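Local coordinates for ribose ABC transporter, substrate binding protein (PDB 4KQ9) that probably binds a carbohydrate, perhaps ribose, and delivers it to an ABC importer in the manner of periplasmic sugar-binding proteins, at residues A[197-202]-A[240-245]; A[111-116]-A[149-154]; A[233-238]-A[282-287]. The protein carries 1 engineered substitution. All blocks are in the same frame, centred on the assembly; numbering follows the deposited sequence.

Interaction 1 (A[197-202]-A[240-245]); sequences SGDDGA and ALTVSQ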
ATOM      1  N   SER A 197      10.597   1.917  -4.298  1.00 11.86           N
ATOM      2  CA  SER A 197       9.245   2.261  -3.891  1.00 12.61           C
ATOM      3  C   SER A 197       8.441   1.006  -3.600  1.00 13.08           C
ATOM      4  O   SER A 197       7.584   1.005  -2.699  1.00 13.73           O
ATOM      5  CB  SER A 197       8.516   3.015  -5.040  1.00 13.19           C
ATOM      6  OG  SER A 197       9.119   4.279  -5.218  1.00 15.81           O
ATOM      7  N   GLY A 198       8.681  -0.035  -4.391  1.00 12.66           N
ATOM      8  CA  GLY A 198       7.933  -1.292  -4.264  1.00 13.59           C
ATOM      9  C   GLY A 198       8.722  -2.510  -4.548  1.00 13.35           C
ATOM     10  O   GLY A 198       9.844  -2.441  -5.165  1.00 13.47           O
ATOM     11  N   ASP A 199       8.204  -3.658  -4.066  1.00 14.15           N
ATOM     12  CA  ASP A 199       8.904  -4.975  -4.223  1.00 14.56           C
ATOM     13  C   ASP A 199       9.236  -5.393  -5.618  1.00 13.24           C
ATOM     14  O   ASP A 199      10.281  -5.923  -5.816  1.00 12.13           O
ATOM     15  CB  ASP A 199       8.095  -6.174  -3.615  1.00 16.55           C
ATOM     16  CG  ASP A 199       8.045  -6.163  -2.085  1.00 19.12           C
ATOM     17  OD1 ASP A 199       8.987  -5.602  -1.445  1.00 21.68           O
ATOM     18  OD2 ASP A 199       7.102  -6.787  -1.489  1.00 21.57           O
ATOM     19  N   ASP A 200       8.352  -5.170  -6.585  1.00 15.36           N
ATOM     20  CA  ASP A 200       8.666  -5.697  -7.893  1.00 16.59           C
ATOM     21  C   ASP A 200       9.909  -4.959  -8.474  1.00 13.71           C
ATOM     22  O   ASP A 200      10.714  -5.523  -9.174  1.00 18.12           O
ATOM     23  CB  ASP A 200       7.481  -5.535  -8.790  1.00 19.57           C
ATOM     24  CG  ASP A 200       6.422  -6.630  -8.572  1.00 23.77           C
ATOM     25  OD1 ASP A 200       6.774  -7.733  -8.052  1.00 26.14           O
ATOM     26  OD2 ASP A 200       5.264  -6.311  -8.923  1.00 25.82           O
ATOM     27  N   GLY A 201      10.028  -3.708  -8.106  1.00 14.73           N
ATOM     28  CA  GLY A 201      11.186  -2.859  -8.479  1.00 13.30           C
ATOM     29  C   GLY A 201      12.419  -3.525  -7.921  1.00 12.40           C
ATOM     30  O   GLY A 201      13.396  -3.773  -8.605  1.00 12.66           O
ATOM     31  N   ALA A 202      12.350  -3.860  -6.655  1.00 12.13           N
ATOM     32  CA  ALA A 202      13.476  -4.460  -5.954  1.00 11.68           C
ATOM     33  C   ALA A 202      13.858  -5.834  -6.487  1.00 11.28           C
ATOM     34  O   ALA A 202      15.006  -6.192  -6.498  1.00 11.74           O
ATOM     35  CB  ALA A 202      13.101  -4.546  -4.464  1.00 11.21           C
ATOM     36  N   ALA A 240      16.849  -7.136   2.036  1.00 14.68           N
ATOM     37  CA  ALA A 240      16.979  -6.925   3.499  1.00 15.59           C
ATOM     38  C   ALA A 240      15.649  -6.731   4.203  1.00 15.16           C
ATOM     39  O   ALA A 240      15.512  -7.157   5.344  1.00 15.65           O
ATOM     40  CB  ALA A 240      17.882  -5.742   3.809  1.00 15.63           C
ATOM     41  N   LEU A 241      14.727  -5.986   3.590  1.00 12.30           N
ATOM     42  CA  LEU A 241      13.472  -5.597   4.259  1.00 11.72           C
ATOM     43  C   LEU A 241      12.369  -5.431   3.241  1.00 10.73           C
ATOM     44  O   LEU A 241      12.593  -4.861   2.139  1.00  9.63           O
ATOM     45  CB  LEU A 241      13.643  -4.262   4.964  1.00 12.75           C
ATOM     46  CG  LEU A 241      12.485  -3.583   5.720  1.00 14.41           C
ATOM     47  CD1 LEU A 241      12.424  -4.239   7.061  1.00 16.73           C
ATOM     48  CD2 LEU A 241      12.707  -2.084   6.015  1.00 16.11           C
ATOM     49  N   THR A 242      11.197  -5.895   3.578  1.00  9.69           N
ATOM     50  CA  THR A 242      10.009  -5.441   2.878  1.00 11.16           C
ATOM     51  C   THR A 242       8.940  -5.044   3.888  1.00 11.27           C
ATOM     52  O   THR A 242       9.022  -5.414   5.090  1.00 11.59           O
ATOM     53  CB  THR A 242       9.505  -6.542   1.927  1.00 12.12           C
ATOM     54  OG1 THR A 242       8.436  -6.043   1.118  1.00 12.41           O
ATOM     55  CG2 THR A 242       9.034  -7.768   2.670  1.00 12.45           C
ATOM     56  N   VAL A 243       7.913  -4.339   3.437  1.00 11.47           N
ATOM     57  CA  VAL A 243       6.882  -3.870   4.339  1.00 11.31           C
ATOM     58  C   VAL A 243       5.522  -4.355   3.817  1.00 11.22           C
ATOM     59  O   VAL A 243       5.196  -4.125   2.635  1.00 11.08           O
ATOM     60  CB  VAL A 243       6.903  -2.350   4.489  1.00 12.16           C
ATOM     61  CG1 VAL A 243       5.855  -1.846   5.541  1.00 12.85           C
ATOM     62  CG2 VAL A 243       8.276  -1.916   4.949  1.00 14.09           C
ATOM     63  N   SER A 244       4.726  -5.003   4.676  1.00 10.84           N
ATOM     64  CA  SER A 244       3.300  -5.333   4.345  1.00 11.09           C
ATOM     65  C   SER A 244       2.361  -4.185   4.701  1.00 11.19           C
ATOM     66  O   SER A 244       2.512  -3.568   5.764  1.00  9.73           O
ATOM     67  CB  SER A 244       2.872  -6.551   5.082  1.00 12.60           C
ATOM     68  OG  SER A 244       1.491  -6.708   4.934  1.00 12.40           O
ATOM     69  N   GLN A 245       1.437  -3.875   3.782  1.00 10.65           N
ATOM     70  CA  GLN A 245       0.398  -2.902   4.031  1.00 11.95           C
ATOM     71  C   GLN A 245      -0.848  -3.561   4.559  1.00 10.90           C
ATOM     72  O   GLN A 245      -1.849  -2.916   4.639  1.00 11.69           O
ATOM     73  CB  GLN A 245       0.062  -2.232   2.724  1.00 14.53           C
ATOM     74  CG  GLN A 245       1.189  -1.367   2.212  1.00 17.29           C
ATOM     75  CD  GLN A 245       0.712  -0.552   1.005  1.00 21.23           C
ATOM     76  OE1 GLN A 245       1.162  -0.775  -0.113  1.00 24.33           O
ATOM     77  NE2 GLN A 245      -0.241   0.334   1.221  1.00 21.14           N
TER
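Thr-242 reaches from strand 241-244 to Asp-199 in the first turn of helix 199-211, and a single buried hydrogen bond carries the contact. The hydroxyl OG1 of Thr-242 donates to OD1 of Asp-199 across 2.7 Å. It uses the syn lone pair of OD1, the one facing OD2, so OG1 of Thr-242 also lies just 3.0 Å from OD2 of Asp-199. The two side chains cross at about a right angle. With OG1 swung anti to the backbone N (chi1 -173°), the threonine hydroxyl faces the carboxylate, while Asp-199 CG stands beside its own backbone N (chi1 -71°) and the carboxylate leans out to meet the strand.

A second shell holds both partners. Thr-242 OG1, whose own hydrogen points at Asp-199, in turn accepts a hydrogen bond from the backbone N of Ala-226, and Asp-199 OD2 accepts from the backbone N of Asn-227. One short loop thus grips both polar side chains, which explains why groups that must satisfy hydrogen bonds can sit in the interior. A hydroxyl suits this place because it can give and receive at once, and a carboxylate because its two oxygens can serve two donors. The amide of Asn-227 and the threonine hydroxyl, both donating to it, would be expected to favour the charged form of the acid.

Further out, Gly-198 is the N-cap of the helix, and its O receives Ala-202 N at 3.2 Å. The backbone of Asp-199 is hydrogen-bonded to Thr-224, and that of Thr-242 to Ile-279. The contact joins the turn between strand 193-196 and helix 199-211 to strand 241-244. Such strand-to-helix turns at the C-terminal ends of the strands of a parallel sheet are a feature of the Rossmann-like domains of type I periplasmic binding proteins.

Interaction 2 (A[111-116]-A[149-154]); sequences DFAEIG and GEAARE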
ATOM      1  N   ASP A 111      -0.282   4.761   5.986  1.00 15.41           N
ATOM      2  CA  ASP A 111       0.448   6.011   6.019  1.00 15.81           C
ATOM      3  C   ASP A 111       1.745   5.815   5.239  1.00 15.14           C
ATOM      4  O   ASP A 111       2.715   5.227   5.756  1.00 15.66           O
ATOM      5  CB  ASP A 111       0.785   6.303   7.474  1.00 18.37           C
ATOM      6  CG  ASP A 111       1.571   7.609   7.661  1.00 21.08           C
ATOM      7  OD1 ASP A 111       1.939   8.263   6.673  1.00 22.97           O
ATOM      8  OD2 ASP A 111       1.812   7.944   8.845  1.00 26.21           O
ATOM      9  N   PHE A 112       1.724   6.259   4.005  1.00 15.65           N
ATOM     10  CA  PHE A 112       2.811   6.013   3.073  1.00 18.48           C
ATOM     11  C   PHE A 112       4.107   6.692   3.587  1.00 17.65           C
ATOM     12  O   PHE A 112       5.172   6.159   3.356  1.00 17.45           O
ATOM     13  CB  PHE A 112       2.483   6.506   1.679  1.00 19.32           C
ATOM     14  CG  PHE A 112       1.267   5.868   1.021  1.00 22.38           C
ATOM     15  CD1 PHE A 112       0.947   4.541   1.199  1.00 21.97           C
ATOM     16  CD2 PHE A 112       0.509   6.628   0.090  1.00 25.34           C
ATOM     17  CE1 PHE A 112      -0.158   3.971   0.580  1.00 23.88           C
ATOM     18  CE2 PHE A 112      -0.583   6.058  -0.562  1.00 26.84           C
ATOM     19  CZ  PHE A 112      -0.924   4.720  -0.310  1.00 25.65           C
ATOM     20  N   ALA A 113       3.998   7.800   4.338  1.00 16.69           N
ATOM     21  CA  ALA A 113       5.182   8.491   4.950  1.00 17.01           C
ATOM     22  C   ALA A 113       5.816   7.682   6.005  1.00 19.68           C
ATOM     23  O   ALA A 113       7.030   7.643   6.123  1.00 19.08           O
ATOM     24  CB  ALA A 113       4.758   9.838   5.525  1.00 19.13           C
ATOM     25  N   GLU A 114       4.992   6.960   6.784  1.00 20.44           N
ATOM     26  CA  GLU A 114       5.488   6.011   7.758  1.00 23.23           C
ATOM     27  C   GLU A 114       6.252   4.851   7.120  1.00 19.50           C
ATOM     28  O   GLU A 114       7.311   4.492   7.594  1.00 19.96           O
ATOM     29  CB  GLU A 114       4.345   5.421   8.561  1.00 27.91           C
ATOM     30  CG  GLU A 114       4.740   5.129   9.972  1.00 39.09           C
ATOM     31  CD  GLU A 114       4.664   3.661  10.289  1.00 48.29           C
ATOM     32  OE1 GLU A 114       3.539   3.128  10.458  1.00 61.38           O
ATOM     33  OE2 GLU A 114       5.738   3.041  10.393  1.00 59.18           O
ATOM     34  N   ILE A 115       5.698   4.291   6.054  1.00 17.06           N
ATOM     35  CA  ILE A 115       6.421   3.263   5.263  1.00 15.43           C
ATOM     36  C   ILE A 115       7.850   3.747   4.894  1.00 13.96           C
ATOM     37  O   ILE A 115       8.788   3.023   5.108  1.00 13.18           O
ATOM     38  CB  ILE A 115       5.634   2.875   4.030  1.00 15.89           C
ATOM     39  CG1 ILE A 115       4.337   2.167   4.508  1.00 16.54           C
ATOM     40  CG2 ILE A 115       6.425   1.883   3.186  1.00 15.85           C
ATOM     41  CD1 ILE A 115       3.308   1.945   3.463  1.00 16.63           C
ATOM     42  N   GLY A 116       7.959   4.915   4.334  1.00 13.98           N
ATOM     43  CA  GLY A 116       9.264   5.573   3.977  1.00 14.96           C
ATOM     44  C   GLY A 116      10.237   5.748   5.118  1.00 18.68           C
ATOM     45  O   GLY A 116      11.423   5.456   4.977  1.00 16.83           O
ATOM     46  N   GLY A 149       8.780   8.670  -0.408  1.00 17.32           N
ATOM     47  CA  GLY A 149      10.103   9.170  -0.808  1.00 20.13           C
ATOM     48  C   GLY A 149      10.511  10.403  -0.033  1.00 20.21           C
ATOM     49  O   GLY A 149      11.663  10.522   0.396  1.00 21.30           O
ATOM     50  N   GLU A 150       9.591  11.342   0.165  1.00 22.35           N
ATOM     51  CA  GLU A 150       9.929  12.509   0.953  1.00 23.10           C
ATOM     52  C   GLU A 150      10.150  12.106   2.409  1.00 23.26           C
ATOM     53  O   GLU A 150      11.101  12.539   3.049  1.00 21.97           O
ATOM     54  CB  GLU A 150       8.928  13.651   0.765  1.00 30.36           C
ATOM     55  CG  GLU A 150       9.515  14.987   1.253  1.00 37.71           C
ATOM     56  CD  GLU A 150      10.956  15.308   0.734  1.00 43.02           C
ATOM     57  OE1 GLU A 150      11.825  15.669   1.592  1.00 44.72           O
ATOM     58  OE2 GLU A 150      11.239  15.202  -0.512  1.00 41.14           O
ATOM     59  N   ALA A 151       9.373  11.171   2.930  1.00 19.71           N
ATOM     60  CA  ALA A 151       9.636  10.742   4.273  1.00 20.11           C
ATOM     61  C   ALA A 151      11.053  10.119   4.391  1.00 22.01           C
ATOM     62  O   ALA A 151      11.733  10.287   5.424  1.00 22.16           O
ATOM     63  CB  ALA A 151       8.567   9.748   4.726  1.00 18.89           C
ATOM     64  N   ALA A 152      11.487   9.376   3.350  1.00 19.33           N
ATOM     65  CA  ALA A 152      12.741   8.678   3.420  1.00 16.99           C
ATOM     66  C   ALA A 152      13.918   9.650   3.304  1.00 17.55           C
ATOM     67  O   ALA A 152      14.909   9.506   4.013  1.00 16.59           O
ATOM     68  CB  ALA A 152      12.840   7.580   2.342  1.00 18.61           C
ATOM     69  N   ARG A 153      13.800  10.625   2.433  1.00 17.43           N
ATOM     70  CA  ARG A 153      14.851  11.616   2.305  1.00 20.88           C
ATOM     71  C   ARG A 153      15.094  12.360   3.647  1.00 23.88           C
ATOM     72  O   ARG A 153      16.270  12.669   4.007  1.00 18.87           O
ATOM     73  CB  ARG A 153      14.487  12.621   1.230  1.00 21.79           C
ATOM     74  CG  ARG A 153      14.450  12.044  -0.156  1.00 20.92           C
ATOM     75  CD  ARG A 153      14.042  13.056  -1.175  1.00 20.67           C
ATOM     76  NE  ARG A 153      13.879  12.378  -2.469  1.00 19.92           N
ATOM     77  CZ  ARG A 153      12.710  12.192  -3.068  1.00 19.94           C
ATOM     78  NH1 ARG A 153      11.554  12.664  -2.506  1.00 21.02           N
ATOM     79  NH2 ARG A 153      12.686  11.543  -4.216  1.00 17.93           N
ATOM     80  N   GLU A 154      13.996  12.656   4.370  1.00 22.11           N
ATOM     81  CA  GLU A 154      14.137  13.319   5.658  1.00 24.94           C
ATOM     82  C   GLU A 154      14.923  12.467   6.661  1.00 23.02           C
ATOM     83  O   GLU A 154      15.748  13.002   7.426  1.00 20.75           O
ATOM     84  CB  GLU A 154      12.764  13.663   6.261  1.00 28.52           C
ATOM     85  CG  GLU A 154      12.060  14.838   5.588  1.00 32.90           C
ATOM     86  CD  GLU A 154      10.585  14.963   6.017  1.00 38.23           C
ATOM     87  OE1 GLU A 154      10.206  14.397   7.067  1.00 37.06           O
ATOM     88  OE2 GLU A 154       9.792  15.627   5.302  1.00 40.35           O
TER
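The methyl group of Ala-151 is pressed against the backbone of helix 112-126, its CB just 3.0 Å from the carbonyl O of Ala-113. This is close packing of two neighbouring helices in the alpha/beta domain of a periplasmic binding protein fold: helix 112-126 leads into strand 132-136 of the parallel sheet, and helix 143-159 comes after it. Their short segments approach to 7.2 Å between axes and cross at -37°, running broadly in the same direction.

So small a separation is possible because every residue at the tight side is alanine or glycine. Ala-151 CB touches Ala-113 CB at 3.9 Å and lies 4.3 Å from the CA of Gly-116, whose lack of a side chain lets the methyl lie against bare backbone. Ala-152, the next residue, rests its CB 3.7 Å from the O of Gly-116, which lies about a turn on from Ala-113. The contacts are methyl groups against backbone, with no hydrogen bond passing between the segments. Near the starts of the two helices, Phe-112 leans edge-to-face on Phe-144, and Ile-115 touches Gln-148, so bulkier residues continue the packing between the same helices.

Toward solvent the character changes. Ala-113 is partly exposed, and near it Asp-111 caps the first helix, OD1 accepting weakly from the backbone N of Ala-113 and of Glu-114. On the outer side of helix 143-159 Arg-153 pairs with Asp-166 of strand 162-167, and its NH1 makes a salt bridge of 3.2 Å to Glu-150 OE2, which it meets from above the carboxylate plane, 43° out of it.

Interaction 3 (A[233-238]-A[282-287]); sequences AVRAGT and ETIDRV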
ATOM      1  N   ALA A 233      12.932 -13.676  -1.133  1.00 13.61           N
ATOM      2  CA  ALA A 233      14.224 -12.945  -1.193  1.00 12.87           C
ATOM      3  C   ALA A 233      14.728 -12.481   0.168  1.00 13.35           C
ATOM      4  O   ALA A 233      15.933 -12.539   0.481  1.00 12.83           O
ATOM      5  CB  ALA A 233      14.141 -11.801  -2.213  1.00 12.43           C
ATOM      6  N   VAL A 234      13.795 -12.024   1.013  1.00 14.04           N
ATOM      7  CA  VAL A 234      14.143 -11.632   2.337  1.00 14.85           C
ATOM      8  C   VAL A 234      14.632 -12.863   3.106  1.00 18.27           C
ATOM      9  O   VAL A 234      15.636 -12.752   3.783  1.00 18.37           O
ATOM     10  CB  VAL A 234      12.989 -10.966   3.089  1.00 16.22           C
ATOM     11  CG1 VAL A 234      13.376 -10.760   4.547  1.00 16.94           C
ATOM     12  CG2 VAL A 234      12.733  -9.582   2.491  1.00 15.78           C
ATOM     13  N   ARG A 235      13.920 -13.984   2.965  1.00 17.90           N
ATOM     14  CA  ARG A 235      14.341 -15.222   3.623  1.00 23.34           C
ATOM     15  C   ARG A 235      15.733 -15.606   3.118  1.00 23.31           C
ATOM     16  O   ARG A 235      16.605 -15.895   3.941  1.00 26.69           O
ATOM     17  CB  ARG A 235      13.389 -16.389   3.396  1.00 21.97           C
ATOM     18  CG  ARG A 235      12.218 -16.369   4.318  1.00 26.69           C
ATOM     19  CD  ARG A 235      11.286 -17.589   4.275  1.00 29.24           C
ATOM     20  NE  ARG A 235      10.689 -17.669   2.950  1.00 30.17           N
ATOM     21  CZ  ARG A 235       9.427 -17.413   2.630  1.00 35.11           C
ATOM     22  NH1 ARG A 235       8.531 -17.057   3.552  1.00 37.88           N
ATOM     23  NH2 ARG A 235       9.045 -17.514   1.343  1.00 36.12           N
ATOM     24  N   ALA A 236      15.929 -15.593   1.807  1.00 19.26           N
ATOM     25  CA  ALA A 236      17.271 -15.908   1.244  1.00 21.88           C
ATOM     26  C   ALA A 236      18.390 -14.908   1.568  1.00 22.02           C
ATOM     27  O   ALA A 236      19.554 -15.213   1.390  1.00 21.81           O
ATOM     28  CB  ALA A 236      17.196 -16.064  -0.246  1.00 22.51           C
ATOM     29  N   GLY A 237      18.085 -13.722   2.041  1.00 20.52           N
ATOM     30  CA  GLY A 237      19.168 -12.735   2.299  1.00 19.49           C
ATOM     31  C   GLY A 237      19.526 -11.871   1.065  1.00 19.79           C
ATOM     32  O   GLY A 237      20.493 -11.074   1.094  1.00 22.48           O
ATOM     33  N   THR A 238      18.803 -12.000  -0.040  1.00 18.24           N
ATOM     34  CA  THR A 238      19.134 -11.178  -1.206  1.00 17.84           C
ATOM     35  C   THR A 238      18.412  -9.820  -1.089  1.00 18.90           C
ATOM     36  O   THR A 238      18.891  -8.846  -1.649  1.00 18.73           O
ATOM     37  CB  THR A 238      18.728 -11.810  -2.516  1.00 19.81           C
ATOM     38  OG1 THR A 238      17.368 -12.227  -2.434  1.00 19.03           O
ATOM     39  CG2 THR A 238      19.601 -13.067  -2.884  1.00 21.84           C
ATOM     40  N   GLU A 282      16.440 -11.200   9.550  1.00 25.39           N
ATOM     41  CA  GLU A 282      16.515 -11.696  10.929  1.00 29.41           C
ATOM     42  C   GLU A 282      15.154 -12.012  11.590  1.00 32.30           C
ATOM     43  O   GLU A 282      15.088 -12.897  12.407  1.00 31.01           O
ATOM     44  CB  GLU A 282      17.323 -10.761  11.829  1.00 32.75           C
ATOM     45  CG  GLU A 282      16.875  -9.305  11.940  1.00 38.52           C
ATOM     46  N   THR A 283      14.072 -11.311  11.242  1.00 25.67           N
ATOM     47  CA  THR A 283      12.827 -11.458  12.002  1.00 24.52           C
ATOM     48  C   THR A 283      11.728 -12.170  11.289  1.00 21.64           C
ATOM     49  O   THR A 283      10.692 -12.479  11.924  1.00 19.36           O
ATOM     50  CB  THR A 283      12.281 -10.064  12.401  1.00 26.91           C
ATOM     51  OG1 THR A 283      12.126  -9.210  11.227  1.00 32.25           O
ATOM     52  CG2 THR A 283      13.283  -9.409  13.330  1.00 29.72           C
ATOM     53  N   ILE A 284      11.904 -12.438   9.992  1.00 17.72           N
ATOM     54  CA  ILE A 284      10.768 -12.836   9.132  1.00 17.01           C
ATOM     55  C   ILE A 284       9.998 -14.035   9.645  1.00 19.50           C
ATOM     56  O   ILE A 284       8.759 -14.045   9.705  1.00 18.07           O
ATOM     57  CB  ILE A 284      11.172 -12.984   7.608  1.00 16.50           C
ATOM     58  CG1 ILE A 284      10.010 -13.429   6.740  1.00 16.66           C
ATOM     59  CG2 ILE A 284      12.289 -14.001   7.411  1.00 17.63           C
ATOM     60  CD1 ILE A 284      10.267 -13.271   5.231  1.00 16.90           C
ATOM     61  N   ASP A 285      10.712 -15.097   9.985  1.00 23.83           N
ATOM     62  CA  ASP A 285      10.020 -16.336  10.374  1.00 26.24           C
ATOM     63  C   ASP A 285       9.246 -16.162  11.730  1.00 23.54           C
ATOM     64  O   ASP A 285       8.089 -16.575  11.838  1.00 23.08           O
ATOM     65  CB  ASP A 285      11.017 -17.524  10.348  1.00 30.09           C
ATOM     66  CG  ASP A 285      11.637 -17.760   8.916  1.00 35.53           C
ATOM     67  OD1 ASP A 285      10.867 -17.875   7.901  1.00 35.08           O
ATOM     68  OD2 ASP A 285      12.897 -17.789   8.823  1.00 38.85           O
ATOM     69  N   ARG A 286       9.852 -15.500  12.692  1.00 21.85           N
ATOM     70  CA  ARG A 286       9.191 -15.153  13.955  1.00 25.99           C
ATOM     71  C   ARG A 286       7.998 -14.260  13.692  1.00 22.64           C
ATOM     72  O   ARG A 286       6.883 -14.531  14.129  1.00 21.18           O
ATOM     73  CB  ARG A 286      10.118 -14.386  14.877  1.00 29.19           C
ATOM     74  CG  ARG A 286      11.106 -15.191  15.689  1.00 37.70           C
ATOM     75  CD  ARG A 286      11.979 -14.231  16.541  1.00 44.46           C
ATOM     76  NE  ARG A 286      13.319 -14.039  15.966  1.00 47.68           N
ATOM     77  CZ  ARG A 286      14.043 -12.922  16.026  1.00 57.07           C
ATOM     78  NH1 ARG A 286      15.242 -12.888  15.455  1.00 65.10           N
ATOM     79  NH2 ARG A 286      13.591 -11.836  16.638  1.00 65.61           N
ATOM     80  N   VAL A 287       8.210 -13.206  12.928  1.00 18.86           N
ATOM     81  CA  VAL A 287       7.102 -12.289  12.651  1.00 18.75           C
ATOM     82  C   VAL A 287       5.948 -13.033  12.012  1.00 18.19           C
ATOM     83  O   VAL A 287       4.736 -12.954  12.422  1.00 16.52           O
ATOM     84  CB  VAL A 287       7.581 -11.132  11.782  1.00 20.06           C
ATOM     85  CG1 VAL A 287       6.408 -10.427  11.156  1.00 20.69           C
ATOM     86  CG2 VAL A 287       8.438 -10.182  12.583  1.00 21.85           C
TER
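Val-234, near the end of helix 228-236, turns toward Ile-284 at the start of helix 284-289, and its CG1 lies 4.1 Å from Ile-284 CD1. Both residues are buried, and their branched side chains cross obliquely. The isoleucine is stretched out, CG1 anti to the backbone N (chi1 178°) and the chain extended again beyond it, which carries its terminal methyl CD1 across to helix 228-236. The backbone O of Val-234 accepts from the hydroxyl of Thr-281, just ahead of the second helix.

Arg-235 follows, and its aliphatic part closes the outer side of the same contact. Its CG sits 3.8 Å from Ile-284 CD1 and 3.9 Å from Ile-284 CG2, the two side chains meeting at about a right angle. Arginine suits this rim because its methylenes can cover a hydrophobic residue while its charge stays at the surface. Farther along, Arg-235 CD passes 3.7 Å from OD1 of Asp-285. The chain then bends at chi3 (-63°), and NE of Arg-235 remains 5.0 Å from Asp-285 OD1. The charged groups are therefore not in contact, although the guanidinium and carboxylate planes are turned only 12° from each other, and any attraction between them would probably be modest.

In this type I periplasmic binding protein fold, helix 228-236 follows the edge strand 220-222 of a parallel sheet, whereas helix 284-289 follows strand 277-280, the antiparallel partner of strand 241-244; Ile-284 also packs on Ile-279 of that pair.

The first helix ends at Gly-237 in a Schellman motif. Glycine readily adopts the positive phi found here, and its N bonds back to Val-234 O at 3.2 Å. Thr-238 completes the motif with its backbone N, 3.0 Å from Ala-233 O, and its side chain touches Pro-216.

How the interactions relate
Interactions 1 and 2 are buried, whereas interaction 3 is half surface, and the chemistry follows: a hydrogen bond fixed by loop amides in the first, methyl-on-backbone packing in the second, an aliphatic contact edged by charged residues in the third. Strand 241-244 ties them together. Just beyond its C-terminal end Gln-245 packs on Phe-112 and Ile-115, linking interaction 1 to interaction 2; within it, Thr-242 CG2 meets Val-234 CG2 at 4.1 Å, so one threonine serves interaction 1 with its hydroxyl and borders interaction 3 with its methyl. Interactions 2 and 3 do not touch, their nearest atoms being about 13 Å apart.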